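Local coordinates for protein putative aminopeptidase (Leishmania major, PDB 5NTH) that binds the inhibitor actinonin and probably acts as a manganese-dependent M17-family leucyl aminopeptidase, trimming amino acids from peptide N termini, at residues D411-M416 / G506-V511; T418-Q423 / H510-Y515; G305-K310 / N361-H366. All coordinates share one frame; numbering follows the deposited sequence.

Contact 1: residues D411-M416 / G506-V511; sequences DVLIDM and GPFVHV
From Leu413 beside Phe508 to Met416 beside Val511, strands 412-416 and 508-511 run in the same direction, their axes 4.6 Å apart at the closest point and only 16° from parallel. Leu413 N donates to Pro507 O (3.0 Å) and Leu413 O accepts from Val509 N; two residues on, Asp415 N reaches Val509 O (2.8 Å) and Asp415 O takes Val511 N. All four bonds are nearly straight. Ile414 turns its amide and carbonyl the other way, to strand 291-300, but its CA still lies 3.4 Å from Val509 O in a CA-H...O contact.

On one face, Asp415 and His510 lie side by side. Each has CG anti to the backbone N (chi1 -163° and 176°), which aims both polar ends the same way. His510 ND1 gives a bent bond to Asp415 OD2 (2.7 Å), using the anti lone pair of that oxygen, and OD2 sits in the plane of the imidazole. An acid suits this buried place because its OD2 accepts the ring N-H of His510. Both strands belong to the mixed sheet of the M17 catalytic domain, where 412-417 separates 291-300 from 508-512 and helix 391-404 packs over Leu413 and Asp415. Leu413 CD2 touches the edge of the Phe508 ring at CE1 (3.7 Å), and Asp415 CB adds a second contact to CE1 (3.8 Å).

The opposite face carries Ile414, Met416, Val509 and Val511, apolar and mostly beta-branched residues at ease in a buried strand; Val509 and Val511 continue onto Val434 and Ala432 of strand 432-436. Where the pairing begins, Gly506 lacks a CB that would crowd Asp411 O, and the ring of Pro507 brings CD within 3.4 Å of that same oxygen.

Contact 2: residues T418-Q423 / H510-Y515; sequences TLTGAQ and HVDMAY. With BB2 (actinonin), chain E.
The carboxylate of Asp512 grips two consecutive residues of 418-423. Its OD1 receives Leu419 N (2.9 Å) on the syn side, with the donor 32° out of the carboxylate plane, and, weakly, Thr420 N, while OD2 accepts Thr420 OG1 (2.7 Å) through its syn lone pair. Thr420 is at the same time a helix-capping residue: its OG1 takes Gln423 N (3.2 Å), and a hydroxyl can do both jobs because it donates and accepts. With OG1 held between the backbone N and the carbonyl carbon (chi1 66°), it faces both partners. Ser489 is a further partner of OD2, so the acid, buried at the end of strand 508-512, is well supplied with donors.

The same residues line the actinonin pocket. Leu419 O accepts N1 of the inhibitor (2.9 Å), and Gly421 N donates to its O13 (3.1 Å); having no side chain, Gly421 avoids crowding the inhibitor's C17. Just before Leu419, Thr418 OG1 hydrogen-bonds to Asp321, a manganese ligand, which makes Thr418 a second-shell residue.

Leu419 CD2 meets the edge of the His510 ring, the two side chains crossing at about a right angle. Ala514 is small enough for its CB to come close to Thr420 O. Gln423 crosses Asp512 at a slant, its amide turned steeply against the carboxylate, and bends at chi2 (-96°), bringing OE1 to Tyr515 N at 2.8 Å in a nearly straight bond lying in the plane of the amide carbonyl.

Contact 3: residues G305-K310 / N361-H366; sequences GGLALK and NAIGPH. With BB2 (actinonin), chain E.
Ile363 and Leu309 cross at about a right angle, with Ile363 CD1 set 4.0 Å from Leu309 CB. Ile363 is fully extended, CG1 anti to the backbone N (chi1 179°), which lays its CB-CG1-CD1 edge along Gly306 O, with CD1 3.6 Å from it. Leu307 adds a looser contact from its tip, CD2 4.2 Å from Ile363 CG1. These apolar branches suit a place where other copies of the protein also pack, among them Leu309 of one neighbouring subunit and Leu307 of another.

Gly305 to Ala308 form a type II' turn; the positive phi of Gly306 (61°) is easy for a residue without CB, and its bare backbone lets Asn361 approach. Asn361 ND2 lies 3.4 Å from Gly306 N, but as both are donors they do not bond; ND2 serves Thr387 O and Asp303 OD1 instead, which probably helps to position Asp303, a manganese ligand. Beyond the turn, Lys310 NZ donates to actinonin O4 (2.7 Å) and forms a salt bridge with Asp388, another metal ligand. The contact thus joins the loop between strand 302-303 and helix 312-315 to the loop leaving strand 349-361 toward strand 373-375.

In the fold
Along the chain, contact 3 comes first: it closes a loop of 50 residues that includes helix 323-341 and the strand leading to Asn361, and is complete before the others open. Contacts 1 and 2 then start one after the other, at 411-416 and 418-423, and end in the same order on 506-511 and 510-515, so their loops cross. They share His510 and Val511, and Met416 CG packs 3.7 Å from Met513 CG. Contact 1 ties neighbouring strands within the sheet, while contact 2 joins the end of strand 508-512 to the loop that leads from strand 412-417 into helix 422-427. Contact 3 does not touch contact 2, whose nearest atoms are about 7 Å away, but both hold actinonin.

Contact 1: residues D411-M416 / G506-V511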
loop_
_atom_site.group_PDB
_atom_site.type_symbol
_atom_site.label_atom_id
_atom_site.label_comp_id
_atom_site.label_asym_id
_atom_site.label_seq_id
_atom_site.Cartn_x
_atom_site.Cartn_y
_atom_site.Cartn_z
ATOM N N ASP A 411 -34.327 -3.089 -32.655
ATOM C CA ASP A 411 -34.755 -1.725 -32.406
ATOM C C ASP A 411 -34.421 -1.233 -31.020
ATOM O O ASP A 411 -34.620 -0.057 -30.711
ATOM C CB ASP A 411 -36.257 -1.588 -32.627
ATOM C CG ASP A 411 -36.692 -2.108 -33.983
ATOM O OD1 ASP A 411 -36.139 -1.641 -35.029
ATOM O OD2 ASP A 411 -37.582 -3.003 -33.976
ATOM N N VAL A 412 -33.923 -2.124 -30.176
ATOM C CA VAL A 412 -33.396 -1.704 -28.874
ATOM C C VAL A 412 -32.410 -2.741 -28.376
ATOM O O VAL A 412 -32.623 -3.933 -28.529
ATOM C CB VAL A 412 -34.546 -1.391 -27.882
ATOM C CG1 VAL A 412 -35.592 -2.473 -27.956
ATOM C CG2 VAL A 412 -34.072 -1.192 -26.448
ATOM N N LEU A 413 -31.293 -2.258 -27.845
ATOM C CA LEU A 413 -30.286 -3.132 -27.293
ATOM C C LEU A 413 -30.104 -2.903 -25.806
ATOM O O LEU A 413 -29.766 -1.795 -25.377
ATOM C CB LEU A 413 -28.957 -2.956 -28.000
ATOM C CG LEU A 413 -28.108 -4.179 -27.666
ATOM C CD1 LEU A 413 -27.486 -4.752 -28.917
ATOM C CD2 LEU A 413 -27.090 -3.863 -26.577
ATOM N N ILE A 414 -30.304 -3.977 -25.043
ATOM C CA ILE A 414 -30.124 -3.949 -23.604
ATOM C C ILE A 414 -28.857 -4.679 -23.220
ATOM O O ILE A 414 -28.762 -5.895 -23.401
ATOM C CB ILE A 414 -31.276 -4.622 -22.855
ATOM C CG1 ILE A 414 -32.603 -4.023 -23.302
ATOM C CG2 ILE A 414 -31.068 -4.452 -21.356
ATOM C CD1 ILE A 414 -33.791 -4.649 -22.610
ATOM N N ASP A 415 -27.924 -3.929 -22.637
ATOM C CA ASP A 415 -26.622 -4.450 -22.230
ATOM C C ASP A 415 -26.623 -4.554 -20.720
ATOM O O ASP A 415 -26.921 -3.585 -20.012
ATOM C CB ASP A 415 -25.516 -3.498 -22.720
ATOM C CG ASP A 415 -24.120 -4.129 -22.712
ATOM O OD1 ASP A 415 -23.948 -5.210 -23.313
ATOM O OD2 ASP A 415 -23.180 -3.523 -22.135
ATOM N N MET A 416 -26.315 -5.734 -20.212
ATOM C CA MET A 416 -26.351 -5.939 -18.765
ATOM C C MET A 416 -25.115 -6.648 -18.320
ATOM O O MET A 416 -24.777 -7.691 -18.861
ATOM C CB MET A 416 -27.589 -6.720 -18.328
ATOM C CG MET A 416 -27.776 -6.743 -16.828
ATOM S SD MET A 416 -29.175 -7.745 -16.317
ATOM C CE MET A 416 -30.549 -6.693 -16.731
ATOM N N GLY A 506 -31.578 2.454 -33.064
ATOM C CA GLY A 506 -32.354 2.762 -31.839
ATOM C C GLY A 506 -31.543 2.739 -30.532
ATOM O O GLY A 506 -30.339 2.551 -30.539
ATOM N N PRO A 507 -32.207 2.909 -29.385
ATOM C CA PRO A 507 -31.504 3.095 -28.137
ATOM C C PRO A 507 -30.604 1.942 -27.693
ATOM O O PRO A 507 -30.923 0.755 -27.884
ATOM C CB PRO A 507 -32.640 3.235 -27.123
ATOM C CG PRO A 507 -33.820 3.605 -27.917
ATOM C CD PRO A 507 -33.650 2.799 -29.155
ATOM N N PHE A 508 -29.499 2.328 -27.067
ATOM C CA PHE A 508 -28.602 1.409 -26.400
ATOM C C PHE A 508 -28.705 1.706 -24.915
ATOM O O PHE A 508 -28.458 2.853 -24.502
ATOM C CB PHE A 508 -27.191 1.673 -26.893
ATOM C CG PHE A 508 -26.129 0.962 -26.120
ATOM C CD1 PHE A 508 -25.932 -0.396 -26.290
ATOM C CD2 PHE A 508 -25.322 1.658 -25.235
ATOM C CE1 PHE A 508 -24.957 -1.057 -25.586
ATOM C CE2 PHE A 508 -24.333 1.008 -24.539
ATOM C CZ PHE A 508 -24.149 -0.354 -24.718
ATOM N N VAL A 509 -29.094 0.691 -24.138
ATOM C CA VAL A 509 -29.323 0.830 -22.691
ATOM C C VAL A 509 -28.425 -0.121 -21.979
ATOM O O VAL A 509 -28.627 -1.330 -22.043
ATOM C CB VAL A 509 -30.755 0.477 -22.266
ATOM C CG1 VAL A 509 -30.982 0.756 -20.788
ATOM C CG2 VAL A 509 -31.737 1.285 -23.085
ATOM N N HIS A 510 -27.452 0.456 -21.282
ATOM C CA HIS A 510 -26.432 -0.289 -20.574
ATOM C C HIS A 510 -26.725 -0.288 -19.106
ATOM O O HIS A 510 -26.796 0.779 -18.516
ATOM C CB HIS A 510 -25.108 0.366 -20.815
ATOM C CG HIS A 510 -23.972 -0.251 -20.066
ATOM N ND1 HIS A 510 -23.281 -1.346 -20.531
ATOM C CD2 HIS A 510 -23.364 0.117 -18.920
ATOM C CE1 HIS A 510 -22.315 -1.646 -19.688
ATOM N NE2 HIS A 510 -22.337 -0.767 -18.708
ATOM N N VAL A 511 -26.895 -1.479 -18.530
ATOM C CA VAL A 511 -27.166 -1.608 -17.102
ATOM C C VAL A 511 -25.979 -2.220 -16.372
ATOM O O VAL A 511 -25.625 -3.387 -16.556
ATOM C CB VAL A 511 -28.430 -2.430 -16.817
ATOM C CG1 VAL A 511 -28.759 -2.375 -15.331
ATOM C CG2 VAL A 511 -29.599 -1.896 -17.611
#

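Contact 2: residues T418-Q423 / H510-Y515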
loop_
_atom_site.group_PDB
_atom_site.type_symbol
_atom_site.label_atom_id
_atom_site.label_comp_id
_atom_site.label_asym_id
_atom_site.label_seq_id
_atom_site.Cartn_x
_atom_site.Cartn_y
_atom_site.Cartn_z
ATOM N N THR A 418 -22.111 -6.958 -14.742
ATOM C CA THR A 418 -21.455 -6.603 -13.464
ATOM C C THR A 418 -20.130 -5.953 -13.844
ATOM O O THR A 418 -19.094 -6.604 -13.906
ATOM C CB THR A 418 -21.163 -7.843 -12.582
ATOM O OG1 THR A 418 -20.494 -8.827 -13.366
ATOM C CG2 THR A 418 -22.437 -8.469 -12.058
ATOM N N LEU A 419 -20.159 -4.683 -14.164
ATOM C CA LEU A 419 -19.081 -4.187 -14.966
ATOM C C LEU A 419 -17.958 -3.586 -14.144
ATOM O O LEU A 419 -16.808 -3.909 -14.405
ATOM C CB LEU A 419 -19.575 -3.220 -16.039
ATOM C CG LEU A 419 -18.552 -3.095 -17.175
ATOM C CD1 LEU A 419 -18.303 -4.415 -17.900
ATOM C CD2 LEU A 419 -18.998 -2.056 -18.183
ATOM N N THR A 420 -18.296 -2.730 -13.171
ATOM C CA THR A 420 -17.334 -1.830 -12.520
ATOM C C THR A 420 -17.643 -1.590 -11.058
ATOM O O THR A 420 -18.806 -1.560 -10.665
ATOM C CB THR A 420 -17.287 -0.407 -13.192
ATOM O OG1 THR A 420 -18.533 0.298 -13.018
ATOM C CG2 THR A 420 -16.941 -0.479 -14.695
ATOM N N GLY A 421 -16.599 -1.347 -10.276
ATOM C CA GLY A 421 -16.732 -0.822 -8.917
ATOM C C GLY A 421 -17.114 0.652 -8.849
ATOM O O GLY A 421 -17.619 1.129 -7.827
ATOM N N ALA A 422 -16.871 1.388 -9.924
ATOM C CA ALA A 422 -17.264 2.779 -9.988
ATOM C C ALA A 422 -18.778 2.893 -9.814
ATOM O O ALA A 422 -19.296 3.827 -9.155
ATOM C CB ALA A 422 -16.812 3.382 -11.303
ATOM N N GLN A 423 -19.480 1.914 -10.376
ATOM C CA GLN A 423 -20.909 1.768 -10.167
ATOM C C GLN A 423 -21.314 1.928 -8.724
ATOM O O GLN A 423 -22.204 2.717 -8.434
ATOM C CB GLN A 423 -21.375 0.415 -10.687
ATOM C CG GLN A 423 -22.883 0.173 -10.607
ATOM C CD GLN A 423 -23.278 -0.608 -9.351
ATOM O OE1 GLN A 423 -22.917 -1.779 -9.183
ATOM N NE2 GLN A 423 -24.006 0.058 -8.446
ATOM N N HIS A 510 -27.452 0.456 -21.282
ATOM C CA HIS A 510 -26.432 -0.289 -20.574
ATOM C C HIS A 510 -26.725 -0.288 -19.106
ATOM O O HIS A 510 -26.796 0.779 -18.516
ATOM C CB HIS A 510 -25.108 0.366 -20.815
ATOM C CG HIS A 510 -23.972 -0.251 -20.066
ATOM N ND1 HIS A 510 -23.281 -1.346 -20.531
ATOM C CD2 HIS A 510 -23.364 0.117 -18.920
ATOM C CE1 HIS A 510 -22.315 -1.646 -19.688
ATOM N NE2 HIS A 510 -22.337 -0.767 -18.708
ATOM N N VAL A 511 -26.895 -1.479 -18.530
ATOM C CA VAL A 511 -27.166 -1.608 -17.102
ATOM C C VAL A 511 -25.979 -2.220 -16.372
ATOM O O VAL A 511 -25.625 -3.387 -16.556
ATOM C CB VAL A 511 -28.430 -2.430 -16.817
ATOM C CG1 VAL A 511 -28.759 -2.375 -15.331
ATOM C CG2 VAL A 511 -29.599 -1.896 -17.611
ATOM N N ASP A 512 -25.365 -1.406 -15.531
ATOM C CA ASP A 512 -24.205 -1.827 -14.753
ATOM C C ASP A 512 -24.635 -2.246 -13.362
ATOM O O ASP A 512 -24.857 -1.420 -12.518
ATOM C CB ASP A 512 -23.181 -0.688 -14.676
ATOM C CG ASP A 512 -21.862 -1.113 -14.075
ATOM O OD1 ASP A 512 -21.683 -2.293 -13.694
ATOM O OD2 ASP A 512 -20.990 -0.238 -14.001
ATOM N N MET A 513 -24.695 -3.539 -13.125
ATOM C CA MET A 513 -25.283 -4.039 -11.891
ATOM C C MET A 513 -24.278 -4.840 -11.084
ATOM O O MET A 513 -24.573 -5.896 -10.585
ATOM C CB MET A 513 -26.590 -4.818 -12.161
ATOM C CG MET A 513 -26.745 -5.500 -13.502
ATOM S SD MET A 513 -25.623 -6.862 -13.706
ATOM C CE MET A 513 -26.593 -8.107 -12.845
ATOM N N ALA A 514 -23.091 -4.295 -10.910
ATOM C CA ALA A 514 -22.047 -5.019 -10.193
ATOM C C ALA A 514 -22.393 -5.321 -8.709
ATOM O O ALA A 514 -22.314 -6.467 -8.298
ATOM C CB ALA A 514 -20.735 -4.273 -10.307
ATOM N N TYR A 515 -22.787 -4.307 -7.941
ATOM C CA TYR A 515 -23.179 -4.476 -6.535
ATOM C C TYR A 515 -24.609 -5.032 -6.290
ATOM O O TYR A 515 -24.783 -5.880 -5.436
ATOM C CB TYR A 515 -22.896 -3.192 -5.726
ATOM C CG TYR A 515 -21.415 -2.999 -5.622
ATOM C CD1 TYR A 515 -20.684 -2.431 -6.676
ATOM C CD2 TYR A 515 -20.705 -3.497 -4.538
ATOM C CE1 TYR A 515 -19.306 -2.335 -6.618
ATOM C CE2 TYR A 515 -19.319 -3.395 -4.481
ATOM C CZ TYR A 515 -18.622 -2.817 -5.523
ATOM O OH TYR A 515 -17.247 -2.715 -5.452
HETATM C C5 BB2 E . -14.091 -4.084 -12.083
HETATM C C3 BB2 E . -13.825 -5.312 -12.900
HETATM O O4 BB2 E . -12.904 -6.005 -12.566
HETATM N N1 BB2 E . -14.600 -5.650 -13.921
HETATM O O2 BB2 E . -14.330 -6.841 -14.634
HETATM C C6 BB2 E . -12.921 -3.118 -12.224
HETATM C C12 BB2 E . -12.898 -2.254 -11.004
HETATM O O13 BB2 E . -13.579 -1.265 -11.001
HETATM C C7 BB2 E . -13.084 -2.306 -13.515
HETATM C C8 BB2 E . -12.019 -1.234 -13.722
HETATM C C9 BB2 E . -10.646 -1.832 -13.993
HETATM C C10 BB2 E . -9.600 -1.275 -13.044
HETATM C C11 BB2 E . -9.237 0.155 -13.403
HETATM N N14 BB2 E . -12.156 -2.610 -9.963
HETATM C C15 BB2 E . -12.138 -1.815 -8.740
HETATM C C16 BB2 E . -12.067 -2.707 -7.477
HETATM C C18 BB2 E . -11.274 -2.113 -6.304
HETATM C C17 BB2 E . -13.486 -3.087 -7.010
HETATM C C19 BB2 E . -11.090 -0.736 -8.869
HETATM O O20 BB2 E . -11.506 0.372 -9.137
HETATM N N21 BB2 E . -9.767 -0.966 -8.703
HETATM C C22 BB2 E . -8.873 0.116 -8.270
HETATM C C23 BB2 E . -8.977 -2.194 -8.875
HETATM C C24 BB2 E . -7.676 -2.004 -8.094
HETATM C C25 BB2 E . -7.670 -0.570 -7.599
HETATM C C26 BB2 E . -8.440 0.878 -9.533
HETATM O O27 BB2 E . -9.536 1.583 -10.133
#

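Contact 3: residues G305-K310 / N361-H366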
loop_
_atom_site.group_PDB
_atom_site.type_symbol
_atom_site.label_atom_id
_atom_site.label_comp_id
_atom_site.label_asym_id
_atom_site.label_seq_id
_atom_site.Cartn_x
_atom_site.Cartn_y
_atom_site.Cartn_z
ATOM N N GLY A 305 -8.842 -11.221 -12.832
ATOM C CA GLY A 305 -8.177 -9.968 -13.110
ATOM C C GLY A 305 -7.242 -10.021 -14.315
ATOM O O GLY A 305 -6.750 -8.987 -14.770
ATOM N N GLY A 306 -7.024 -11.216 -14.855
ATOM C CA GLY A 306 -5.935 -11.436 -15.787
ATOM C C GLY A 306 -4.600 -11.144 -15.123
ATOM O O GLY A 306 -4.438 -11.331 -13.907
ATOM N N LEU A 307 -3.652 -10.642 -15.923
ATOM C CA LEU A 307 -2.294 -10.298 -15.433
ATOM C C LEU A 307 -2.303 -9.086 -14.504
ATOM O O LEU A 307 -1.362 -8.865 -13.738
ATOM C CB LEU A 307 -1.371 -10.019 -16.614
ATOM C CG LEU A 307 -0.982 -11.244 -17.446
ATOM C CD1 LEU A 307 -0.739 -10.851 -18.890
ATOM C CD2 LEU A 307 0.228 -11.952 -16.856
ATOM N N ALA A 308 -3.372 -8.298 -14.610
ATOM C CA ALA A 308 -3.684 -7.219 -13.702
ATOM C C ALA A 308 -4.513 -7.899 -12.640
ATOM O O ALA A 308 -5.703 -7.586 -12.395
ATOM C CB ALA A 308 -4.461 -6.138 -14.431
ATOM N N LEU A 309 -3.834 -8.864 -12.035
ATOM C CA LEU A 309 -4.425 -9.813 -11.145
ATOM C C LEU A 309 -4.941 -9.016 -9.968
ATOM O O LEU A 309 -4.277 -8.120 -9.486
ATOM C CB LEU A 309 -3.400 -10.855 -10.733
ATOM C CG LEU A 309 -3.806 -11.960 -9.754
ATOM C CD1 LEU A 309 -4.767 -12.981 -10.344
ATOM C CD2 LEU A 309 -2.547 -12.646 -9.255
ATOM N N LYS A 310 -6.177 -9.303 -9.589
ATOM C CA LYS A 310 -6.822 -8.706 -8.446
ATOM C C LYS A 310 -6.208 -9.240 -7.162
ATOM O O LYS A 310 -5.776 -10.412 -7.109
ATOM C CB LYS A 310 -8.304 -9.092 -8.421
ATOM C CG LYS A 310 -9.198 -8.495 -9.501
ATOM C CD LYS A 310 -10.626 -8.974 -9.252
ATOM C CE LYS A 310 -11.668 -7.939 -9.608
ATOM N NZ LYS A 310 -11.875 -7.980 -11.068
ATOM N N ASN A 361 -11.838 -14.936 -17.359
ATOM C CA ASN A 361 -10.617 -14.121 -17.377
ATOM C C ASN A 361 -9.550 -14.722 -16.438
ATOM O O ASN A 361 -9.534 -14.474 -15.217
ATOM C CB ASN A 361 -10.911 -12.670 -16.990
ATOM C CG ASN A 361 -9.787 -11.728 -17.393
ATOM O OD1 ASN A 361 -8.941 -12.071 -18.219
ATOM N ND2 ASN A 361 -9.772 -10.540 -16.815
ATOM N N ALA A 362 -8.681 -15.533 -17.028
ATOM C CA ALA A 362 -7.729 -16.338 -16.286
ATOM C C ALA A 362 -6.347 -15.777 -16.531
ATOM O O ALA A 362 -6.140 -15.035 -17.491
ATOM C CB ALA A 362 -7.809 -17.789 -16.718
ATOM N N ILE A 363 -5.414 -16.126 -15.652
ATOM C CA ILE A 363 -4.053 -15.548 -15.660
ATOM C C ILE A 363 -3.072 -16.662 -15.997
ATOM O O ILE A 363 -3.225 -17.785 -15.524
ATOM C CB ILE A 363 -3.700 -14.842 -14.333
ATOM C CG1 ILE A 363 -2.265 -14.282 -14.380
ATOM C CG2 ILE A 363 -3.869 -15.784 -13.156
ATOM C CD1 ILE A 363 -1.794 -13.583 -13.111
ATOM N N GLY A 364 -2.077 -16.349 -16.825
ATOM C CA GLY A 364 -1.199 -17.379 -17.387
ATOM C C GLY A 364 -0.395 -16.944 -18.601
ATOM O O GLY A 364 -0.406 -15.773 -18.964
ATOM N N PRO A 365 0.315 -17.890 -19.242
ATOM C CA PRO A 365 1.159 -17.555 -20.405
ATOM C C PRO A 365 0.377 -17.094 -21.627
ATOM O O PRO A 365 0.806 -16.175 -22.311
ATOM C CB PRO A 365 1.864 -18.881 -20.728
ATOM C CG PRO A 365 1.697 -19.727 -19.512
ATOM C CD PRO A 365 0.416 -19.314 -18.884
ATOM N N HIS A 366 -0.760 -17.740 -21.877
ATOM C CA HIS A 366 -1.629 -17.419 -23.020
ATOM C C HIS A 366 -2.526 -16.186 -22.738
ATOM O O HIS A 366 -3.397 -15.864 -23.548
ATOM C CB HIS A 366 -2.479 -18.657 -23.423
ATOM C CG HIS A 366 -1.656 -19.844 -23.837
ATOM N ND1 HIS A 366 -1.663 -20.347 -25.121
ATOM C CD2 HIS A 366 -0.777 -20.611 -23.143
ATOM C CE1 HIS A 366 -0.832 -21.375 -25.200
ATOM N NE2 HIS A 366 -0.278 -21.551 -24.014
HETATM C C5 BB2 E . -14.091 -4.084 -12.083
HETATM C C3 BB2 E . -13.825 -5.312 -12.900
HETATM O O4 BB2 E . -12.904 -6.005 -12.566
HETATM N N1 BB2 E . -14.600 -5.650 -13.921
HETATM O O2 BB2 E . -14.330 -6.841 -14.634
HETATM C C6 BB2 E . -12.921 -3.118 -12.224
HETATM C C12 BB2 E . -12.898 -2.254 -11.004
HETATM O O13 BB2 E . -13.579 -1.265 -11.001
HETATM C C7 BB2 E . -13.084 -2.306 -13.515
HETATM C C8 BB2 E . -12.019 -1.234 -13.722
HETATM C C9 BB2 E . -10.646 -1.832 -13.993
HETATM C C10 BB2 E . -9.600 -1.275 -13.044
HETATM C C11 BB2 E . -9.237 0.155 -13.403
HETATM N N14 BB2 E . -12.156 -2.610 -9.963
HETATM C C15 BB2 E . -12.138 -1.815 -8.740
HETATM C C16 BB2 E . -12.067 -2.707 -7.477
HETATM C C18 BB2 E . -11.274 -2.113 -6.304
HETATM C C17 BB2 E . -13.486 -3.087 -7.010
HETATM C C19 BB2 E . -11.090 -0.736 -8.869
HETATM O O20 BB2 E . -11.506 0.372 -9.137
HETATM N N21 BB2 E . -9.767 -0.966 -8.703
HETATM C C22 BB2 E . -8.873 0.116 -8.270
HETATM C C23 BB2 E . -8.977 -2.194 -8.875
HETATM C C24 BB2 E . -7.676 -2.004 -8.094
HETATM C C25 BB2 E . -7.670 -0.570 -7.599
HETATM C C26 BB2 E . -8.440 0.878 -9.533
HETATM O O27 BB2 E . -9.536 1.583 -10.133
#